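PDB 5H9D: farnesyl pyrophosphate synthetase from Staphylococcus aureus, which probably catalyses prenyl chain elongation with magnesium as cofactor, as a heptaprenyl diphosphate synthase of the FPP/GGPP synthase family. Local coordinates for residues K312-G315 against S316-T319; T215-E218 against K219-G222; A31-H34 against L35-G39. All coordinates share one frame; numbering follows the deposited sequence.

Interaction 1 (K312-G315 against S316-T319); sequences KKMG and SRNT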
ATOM      1  N   LYS A 312       0.733   2.709  26.120  1.00 77.55           N
ATOM      2  CA  LYS A 312      -0.114   2.135  27.150  1.00 79.43           C
ATOM      3  C   LYS A 312      -1.586   2.210  26.871  1.00 81.71           C
ATOM      4  O   LYS A 312      -2.374   1.525  27.525  1.00 82.31           O
ATOM      5  CB  LYS A 312       0.186   2.741  28.500  1.00 77.78           C
ATOM      6  CG  LYS A 312       1.426   2.153  29.141  1.00 77.25           C
ATOM      7  CD  LYS A 312       1.485   2.608  30.577  1.00 76.31           C
ATOM      8  CE  LYS A 312       2.838   2.452  31.194  1.00 73.74           C
ATOM      9  NZ  LYS A 312       2.721   3.000  32.569  1.00 73.57           N
ATOM     10  N   LYS A 313      -1.964   3.050  25.917  1.00 84.57           N
ATOM     11  CA  LYS A 313      -3.360   3.135  25.523  1.00 87.77           C
ATOM     12  C   LYS A 313      -3.475   2.040  24.451  1.00 90.20           C
ATOM     13  O   LYS A 313      -4.341   1.154  24.541  1.00 90.98           O
ATOM     14  CB  LYS A 313      -3.704   4.522  24.954  1.00 87.93           C
ATOM     15  CG  LYS A 313      -3.558   5.645  25.974  1.00 89.20           C
ATOM     16  CD  LYS A 313      -4.380   6.891  25.635  1.00 89.42           C
ATOM     17  CE  LYS A 313      -4.379   7.881  26.827  1.00 90.89           C
ATOM     18  NZ  LYS A 313      -5.373   9.012  26.731  1.00 89.76           N
ATOM     19  N   MET A 314      -2.569   2.080  23.471  1.00 90.93           N
ATOM     20  CA  MET A 314      -2.540   1.090  22.392  1.00 92.14           C
ATOM     21  C   MET A 314      -3.072  -0.269  22.833  1.00 93.68           C
ATOM     22  O   MET A 314      -3.876  -0.884  22.132  1.00 94.02           O
ATOM     23  CB  MET A 314      -1.110   0.887  21.866  1.00 90.58           C
ATOM     24  CG  MET A 314      -0.640   1.906  20.853  1.00 89.20           C
ATOM     25  SD  MET A 314      -1.661   1.976  19.392  0.56 85.34           S
ATOM     26  CE  MET A 314      -2.654   3.417  19.787  1.00 86.06           C
ATOM     27  N   GLY A 315      -2.611  -0.730  23.994  1.00 95.00           N
ATOM     28  CA  GLY A 315      -3.028  -2.024  24.492  1.00 97.62           C
ATOM     29  C   GLY A 315      -4.282  -2.003  25.325  1.00 99.54           C
ATOM     30  O   GLY A 315      -5.128  -2.884  25.201  1.00100.15           O
ATOM     31  N   SER A 316      -4.396  -1.013  26.198  1.00101.72           N
ATOM     32  CA  SER A 316      -5.586  -0.890  27.031  1.00103.70           C
ATOM     33  C   SER A 316      -6.644  -0.148  26.210  1.00104.60           C
ATOM     34  O   SER A 316      -7.221   0.851  26.660  1.00104.53           O
ATOM     35  CB  SER A 316      -5.267  -0.108  28.300  1.00103.74           C
ATOM     36  OG  SER A 316      -6.448   0.118  29.039  1.00103.95           O
ATOM     37  N   ARG A 317      -6.877  -0.653  25.001  1.00104.64           N
ATOM     38  CA  ARG A 317      -7.827  -0.069  24.064  1.00105.15           C
ATOM     39  C   ARG A 317      -8.926  -1.069  23.770  1.00106.53           C
ATOM     40  O   ARG A 317      -8.848  -2.231  24.184  1.00107.41           O
ATOM     41  CB  ARG A 317      -7.106   0.289  22.762  1.00103.99           C
ATOM     42  CG  ARG A 317      -7.973   0.879  21.668  1.00102.77           C
ATOM     43  CD  ARG A 317      -7.826   0.105  20.362  1.00103.16           C
ATOM     44  NE  ARG A 317      -6.434  -0.220  20.047  1.00102.80           N
ATOM     45  CZ  ARG A 317      -6.026  -0.833  18.935  1.00102.81           C
ATOM     46  NH1 ARG A 317      -6.888  -1.203  17.991  1.00100.41           N
ATOM     47  NH2 ARG A 317      -4.738  -1.097  18.776  1.00103.22           N
ATOM     48  N   ASN A 318      -9.948  -0.609  23.057  1.00107.47           N
ATOM     49  CA  ASN A 318     -11.066  -1.460  22.684  1.00109.09           C
ATOM     50  C   ASN A 318     -11.943  -0.856  21.583  1.00108.96           C
ATOM     51  O   ASN A 318     -13.167  -0.919  21.647  1.00108.94           O
ATOM     52  CB  ASN A 318     -11.919  -1.827  23.918  1.00111.00           C
ATOM     53  CG  ASN A 318     -12.416  -0.607  24.691  1.00113.19           C
ATOM     54  OD1 ASN A 318     -13.080   0.275  24.137  1.00114.55           O
ATOM     55  ND2 ASN A 318     -12.102  -0.563  25.985  1.00113.55           N
ATOM     56  N   THR A 319     -11.304  -0.274  20.570  1.00109.30           N
ATOM     57  CA  THR A 319     -12.021   0.301  19.431  1.00109.44           C
ATOM     58  C   THR A 319     -11.063   1.020  18.474  1.00109.08           C
ATOM     59  O   THR A 319     -11.483   2.001  17.828  1.00109.13           O
ATOM     60  CB  THR A 319     -13.134   1.282  19.905  1.00109.98           C
ATOM     61  OG1 THR A 319     -14.026   1.560  18.817  1.00108.74           O
ATOM     62  CG2 THR A 319     -12.524   2.589  20.426  1.00109.94           C
ATOM     63  OXT THR A 319      -9.901   0.574  18.362  1.00108.26           O
TER
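Arg317 turns its side chain back toward the end of the helix it has just left, and its guanidinium group meets the backbone oxygen of Met314. That oxygen lies at the edge of the group, near its plane. Arg317 NE is 3.4 Å from Met314 O, and the N-H is bent at 143°, so the bond is weak. CG of Arg317 stands anti to the backbone N (chi1 179°), and bends at chi2 and chi3 then curl the chain round to this carbonyl. Arg317 CB rests 3.4 Å from Lys313 O on the way.

The arrangement closes the C-terminal end of helix 302-315. Ser316 is the centre of an inverse gamma turn, in which Arg317 N reaches Gly315 O at 2.8 Å in a weak hydrogen bond. Ser316 packs CB against Lys312 O at 3.4 Å.

Past the turn, the same guanidinium has a second, anionic partner. Arg317 NH1 forms a salt bridge with the terminal carboxylate, 3.5 Å from Thr319 OXT. The Arg317 side chain also lies on Phe205 and Ile208 of helix 188-215, where Asp209 makes a long, weak ion pair with it.

Interaction 2 (T215-E218 against K219-G222); sequences TSTE and KKLG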
ATOM      1  N   THR A 215     -15.429  -9.684  20.215  1.00 75.84           N
ATOM      2  CA  THR A 215     -15.867  -9.065  21.459  1.00 75.81           C
ATOM      3  C   THR A 215     -16.550  -7.680  21.383  1.00 77.31           C
ATOM      4  O   THR A 215     -17.183  -7.254  22.360  1.00 77.43           O
ATOM      5  CB  THR A 215     -14.662  -8.969  22.418  1.00 74.10           C
ATOM      6  OG1 THR A 215     -13.626  -8.167  21.819  1.00 72.31           O
ATOM      7  CG2 THR A 215     -14.111 -10.357  22.708  1.00 72.79           C
ATOM      8  N   SER A 216     -16.429  -6.997  20.241  1.00 77.73           N
ATOM      9  CA  SER A 216     -16.989  -5.653  20.049  1.00 78.50           C
ATOM     10  C   SER A 216     -18.483  -5.613  19.676  1.00 79.52           C
ATOM     11  O   SER A 216     -19.275  -6.423  20.149  1.00 78.65           O
ATOM     12  CB  SER A 216     -16.163  -4.925  18.983  1.00 79.57           C
ATOM     13  OG  SER A 216     -16.291  -3.511  19.050  1.00 81.65           O
ATOM     14  N   THR A 217     -18.871  -4.673  18.819  1.00 80.79           N
ATOM     15  CA  THR A 217     -20.279  -4.548  18.443  1.00 82.68           C
ATOM     16  C   THR A 217     -20.519  -4.242  16.967  1.00 84.90           C
ATOM     17  O   THR A 217     -19.720  -3.540  16.333  1.00 84.77           O
ATOM     18  CB  THR A 217     -20.991  -3.437  19.287  1.00 81.93           C
ATOM     19  OG1 THR A 217     -20.424  -2.150  18.990  1.00 79.86           O
ATOM     20  CG2 THR A 217     -20.855  -3.729  20.779  1.00 80.34           C
ATOM     21  N   GLU A 218     -21.626  -4.764  16.432  1.00 87.32           N
ATOM     22  CA  GLU A 218     -21.988  -4.537  15.028  1.00 91.33           C
ATOM     23  C   GLU A 218     -21.931  -3.031  14.775  1.00 92.59           C
ATOM     24  O   GLU A 218     -21.520  -2.578  13.697  1.00 92.00           O
ATOM     25  CB  GLU A 218     -23.413  -5.064  14.735  1.00 92.92           C
ATOM     26  CG  GLU A 218     -23.720  -5.450  13.254  1.00 93.96           C
ATOM     27  CD  GLU A 218     -23.806  -4.253  12.283  1.00 95.65           C
ATOM     28  OE1 GLU A 218     -23.885  -4.484  11.051  1.00 93.64           O
ATOM     29  OE2 GLU A 218     -23.804  -3.082  12.743  1.00 97.09           O
ATOM     30  N   LYS A 219     -22.323  -2.268  15.794  1.00 94.39           N
ATOM     31  CA  LYS A 219     -22.343  -0.813  15.709  1.00 96.15           C
ATOM     32  C   LYS A 219     -20.970  -0.148  15.829  1.00 96.39           C
ATOM     33  O   LYS A 219     -20.593   0.636  14.960  1.00 96.31           O
ATOM     34  CB  LYS A 219     -23.306  -0.239  16.759  1.00 97.24           C
ATOM     35  CG  LYS A 219     -24.110   0.978  16.267  1.00 98.90           C
ATOM     36  CD  LYS A 219     -25.007   0.646  15.043  1.00 99.58           C
ATOM     37  CE  LYS A 219     -24.210   0.352  13.750  1.00 99.38           C
ATOM     38  NZ  LYS A 219     -25.034  -0.178  12.620  1.00 98.67           N
ATOM     39  N   LYS A 220     -20.221  -0.458  16.885  1.00 96.86           N
ATOM     40  CA  LYS A 220     -18.897   0.143  17.056  1.00 97.78           C
ATOM     41  C   LYS A 220     -17.866  -0.382  16.034  1.00 97.49           C
ATOM     42  O   LYS A 220     -16.854   0.276  15.764  1.00 96.79           O
ATOM     43  CB  LYS A 220     -18.390  -0.076  18.492  1.00 98.29           C
ATOM     44  CG  LYS A 220     -17.305   0.934  18.943  1.00 98.88           C
ATOM     45  CD  LYS A 220     -17.826   2.384  18.955  1.00 97.89           C
ATOM     46  CE  LYS A 220     -16.744   3.411  19.340  1.00 97.55           C
ATOM     47  NZ  LYS A 220     -16.253   3.308  20.758  1.00 97.37           N
ATOM     48  N   LEU A 221     -18.127  -1.558  15.463  1.00 96.96           N
ATOM     49  CA  LEU A 221     -17.220  -2.121  14.461  1.00 97.06           C
ATOM     50  C   LEU A 221     -17.533  -1.655  13.039  1.00 97.33           C
ATOM     51  O   LEU A 221     -16.709  -1.810  12.130  1.00 96.42           O
ATOM     52  CB  LEU A 221     -17.241  -3.655  14.490  1.00 96.16           C
ATOM     53  CG  LEU A 221     -16.318  -4.339  15.498  1.00 94.99           C
ATOM     54  CD1 LEU A 221     -16.263  -5.820  15.216  1.00 94.18           C
ATOM     55  CD2 LEU A 221     -14.930  -3.745  15.392  1.00 94.61           C
ATOM     56  N   GLY A 222     -18.715  -1.078  12.847  1.00 97.90           N
ATOM     57  CA  GLY A 222     -19.085  -0.625  11.517  1.00 97.69           C
ATOM     58  C   GLY A 222     -18.947  -1.809  10.583  1.00 97.38           C
ATOM     59  O   GLY A 222     -18.425  -1.692   9.472  1.00 97.36           O
TER
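Thr217 and Lys220 meet through a capping bond. Lys220 N donates to Thr217 OG1 at 2.7 Å, with an N-H...O angle of 154°. The hydroxyl oxygen also lies beside CB of Lys220. Thr217 is the N-cap of the short helix 218-221. Its OG1 sits between the backbone N and the carbonyl carbon (chi1 65°), which turns the oxygen to the N-H of Lys220. The backbone of the same residue adds a second bond, from Leu221 N to Thr217 O at 2.7 Å.

Leu221 packs against Ser216, the residue before the cap. Leu221 CG touches Ser216 CB at 3.5 Å, and Leu221 CD2 lies 3.9 Å from Ser216 OG. The two methyls of the leucine thus both come near the serine, CD1 beside its CB and CD2 beside its hydroxyl.

Glu218 and Lys219 are neighbours in sequence, and their side chains cross at a slant. Lys219 NZ forms a salt bridge with Glu218 OE2 at 3.2 Å, meeting the carboxylate on its syn side and 21° out of its plane. Bends in both chains bring the charged ends together at the surface.

At the far end, Gly222 leaves the helix with positive phi, in a Schellman motif. This is one short capped helix at the protein surface. It follows directly on helix 188-215, where Thr215 OG1 still bonds to Val211 O, and it comes before helix 227-230.

Interaction 3 (A31-H34 against L35-G39); sequences ASLH and LLSSG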
ATOM      1  N   ALA A  31     -12.567  12.319  -3.321  1.00 50.78           N
ATOM      2  CA  ALA A  31     -12.442  10.977  -2.751  1.00 49.96           C
ATOM      3  C   ALA A  31     -11.380  10.960  -1.642  1.00 50.23           C
ATOM      4  O   ALA A  31     -11.650  10.532  -0.520  1.00 52.54           O
ATOM      5  CB  ALA A  31     -12.098   9.953  -3.836  1.00 48.44           C
ATOM      6  N   SER A  32     -10.179  11.425  -1.949  1.00 48.29           N
ATOM      7  CA  SER A  32      -9.118  11.469  -0.960  1.00 48.43           C
ATOM      8  C   SER A  32      -9.560  12.230   0.297  1.00 48.41           C
ATOM      9  O   SER A  32      -9.314  11.786   1.410  1.00 47.61           O
ATOM     10  CB  SER A  32      -7.873  12.127  -1.563  1.00 47.32           C
ATOM     11  OG  SER A  32      -7.384  11.363  -2.646  1.00 45.01           O
ATOM     12  N   LEU A  33     -10.221  13.371   0.110  1.00 49.16           N
ATOM     13  CA  LEU A  33     -10.710  14.187   1.223  1.00 47.55           C
ATOM     14  C   LEU A  33     -11.861  13.487   1.966  1.00 48.73           C
ATOM     15  O   LEU A  33     -11.977  13.567   3.198  1.00 48.41           O
ATOM     16  CB  LEU A  33     -11.173  15.537   0.717  1.00 44.01           C
ATOM     17  CG  LEU A  33     -11.675  16.444   1.833  1.00 47.10           C
ATOM     18  CD1 LEU A  33     -10.560  16.727   2.871  1.00 45.39           C
ATOM     19  CD2 LEU A  33     -12.185  17.715   1.224  1.00 43.42           C
ATOM     20  N   HIS A  34     -12.716  12.800   1.221  1.00 48.65           N
ATOM     21  CA  HIS A  34     -13.798  12.064   1.846  1.00 50.43           C
ATOM     22  C   HIS A  34     -13.183  11.110   2.879  1.00 51.21           C
ATOM     23  O   HIS A  34     -13.556  11.139   4.042  1.00 51.48           O
ATOM     24  CB  HIS A  34     -14.558  11.257   0.800  1.00 53.02           C
ATOM     25  CG  HIS A  34     -15.635  10.392   1.367  1.00 53.97           C
ATOM     26  ND1 HIS A  34     -16.600  10.873   2.226  1.00 54.71           N
ATOM     27  CD2 HIS A  34     -15.922   9.084   1.167  1.00 54.59           C
ATOM     28  CE1 HIS A  34     -17.436   9.894   2.529  1.00 57.84           C
ATOM     29  NE2 HIS A  34     -17.046   8.797   1.900  1.00 54.42           N
ATOM     30  N   LEU A  35     -12.238  10.274   2.439  1.00 51.29           N
ATOM     31  CA  LEU A  35     -11.546   9.325   3.312  1.00 50.52           C
ATOM     32  C   LEU A  35     -10.737  10.017   4.403  1.00 52.82           C
ATOM     33  O   LEU A  35     -10.825   9.671   5.577  1.00 54.77           O
ATOM     34  CB  LEU A  35     -10.605   8.455   2.492  1.00 50.74           C
ATOM     35  CG  LEU A  35      -9.761   7.406   3.227  1.00 52.54           C
ATOM     36  CD1 LEU A  35     -10.668   6.345   3.854  1.00 50.45           C
ATOM     37  CD2 LEU A  35      -8.793   6.753   2.250  1.00 50.43           C
ATOM     38  N   LEU A  36      -9.943  11.006   4.017  1.00 52.70           N
ATOM     39  CA  LEU A  36      -9.116  11.716   4.979  1.00 52.18           C
ATOM     40  C   LEU A  36      -9.876  12.317   6.166  1.00 52.98           C
ATOM     41  O   LEU A  36      -9.452  12.219   7.311  1.00 52.99           O
ATOM     42  CB  LEU A  36      -8.338  12.817   4.259  1.00 49.03           C
ATOM     43  CG  LEU A  36      -7.394  13.534   5.207  1.00 46.06           C
ATOM     44  CD1 LEU A  36      -6.283  12.571   5.547  1.00 46.24           C
ATOM     45  CD2 LEU A  36      -6.871  14.804   4.594  1.00 43.48           C
ATOM     46  N   SER A  37     -11.002  12.944   5.867  1.00 55.58           N
ATOM     47  CA  SER A  37     -11.846  13.604   6.863  1.00 57.47           C
ATOM     48  C   SER A  37     -12.858  12.739   7.615  1.00 57.20           C
ATOM     49  O   SER A  37     -13.389  13.189   8.622  1.00 57.99           O
ATOM     50  CB  SER A  37     -12.605  14.739   6.189  1.00 59.90           C
ATOM     51  OG  SER A  37     -13.333  14.206   5.090  1.00 61.68           O
ATOM     52  N   SER A  38     -13.166  11.541   7.124  1.00 56.26           N
ATOM     53  CA  SER A  38     -14.114  10.694   7.831  1.00 57.29           C
ATOM     54  C   SER A  38     -13.302  10.185   9.005  1.00 58.00           C
ATOM     55  O   SER A  38     -13.817   9.599   9.951  1.00 56.87           O
ATOM     56  CB  SER A  38     -14.667   9.561   6.932  1.00 57.50           C
ATOM     57  OG  SER A  38     -13.672   8.696   6.423  1.00 60.02           O
ATOM     58  N   GLY A  39     -12.006  10.476   8.896  1.00 60.35           N
ATOM     59  CA  GLY A  39     -10.976  10.200   9.892  1.00 61.14           C
ATOM     60  C   GLY A  39     -10.682   8.957  10.698  1.00 61.59           C
ATOM     61  O   GLY A  39     -11.571   8.301  11.244  1.00 64.33           O
TER
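Ala31 accepts a bond from Leu35 N through its backbone oxygen, with Leu35 N to Ala31 O at 3.0 Å. This is a regular i to i+4 bond of helix 26-38. Ser32 O is next. It takes Leu36 N at 2.8 Å, and Leu36 CB also rests against it at 3.2 Å. The hydroxyl of Ser32 is engaged elsewhere, with Leu28 O one turn back.

Leu33 O accepts from Ser37 N at 2.9 Å. Ser37 OG is modelled so near Leu33 O that a second bond there is doubtful. This hydroxyl lies between its backbone N and carbonyl carbon (chi1 56°), which folds it back along the helix toward the Leu33 carbonyl.

His34 ends the segment. A chi1 of 176° sets its ring opposite the backbone N, with His34 CG 3.6 Å from Leu35 N. The ring reaches toward Leu95 O, where NE2 is hydrogen-bonded, which ties the imidazole to strand 94-95. A phosphate ion, probably from the crystallisation liquor, is bound about 4 Å from the His34 side chain (nearest atoms). His34 O takes a weak bond from Ser38 N at 3.1 Å. Leu35 O, which also accepts from Arg92 NH1, takes Ser38 OG at 3.1 Å. Gly39 then leaves the helix with positive phi.

Leu35 packs on Met76 and Val80 of helix 62-85, and Leu36 joins it on Met76. Ala31 and Ser32 face helix 103-121 through Thr109, while His34 lies on Ile97 and Lys100 of helix 97-100.

Along the chain the order is interaction 3, then interaction 2, then interaction 1. Each lies at the end of a helix or at a helix-to-helix turn of this mainly helical protein. Interactions 1 and 2 have centres 16 Å apart and touch, with Thr319 OG1 3.3 Å from Lys220 CE. The C-terminal tail thus packs beside the turn that follows helix 188-215, and the Arg317 side chain packs against that helix. Interaction 3 is apart from both, its centre 24 Å from that of interaction 1 and 21 Å from that of interaction 2, without contact. Interactions 2 and 3 both belong to the polyprenyl synthetase region of the chain.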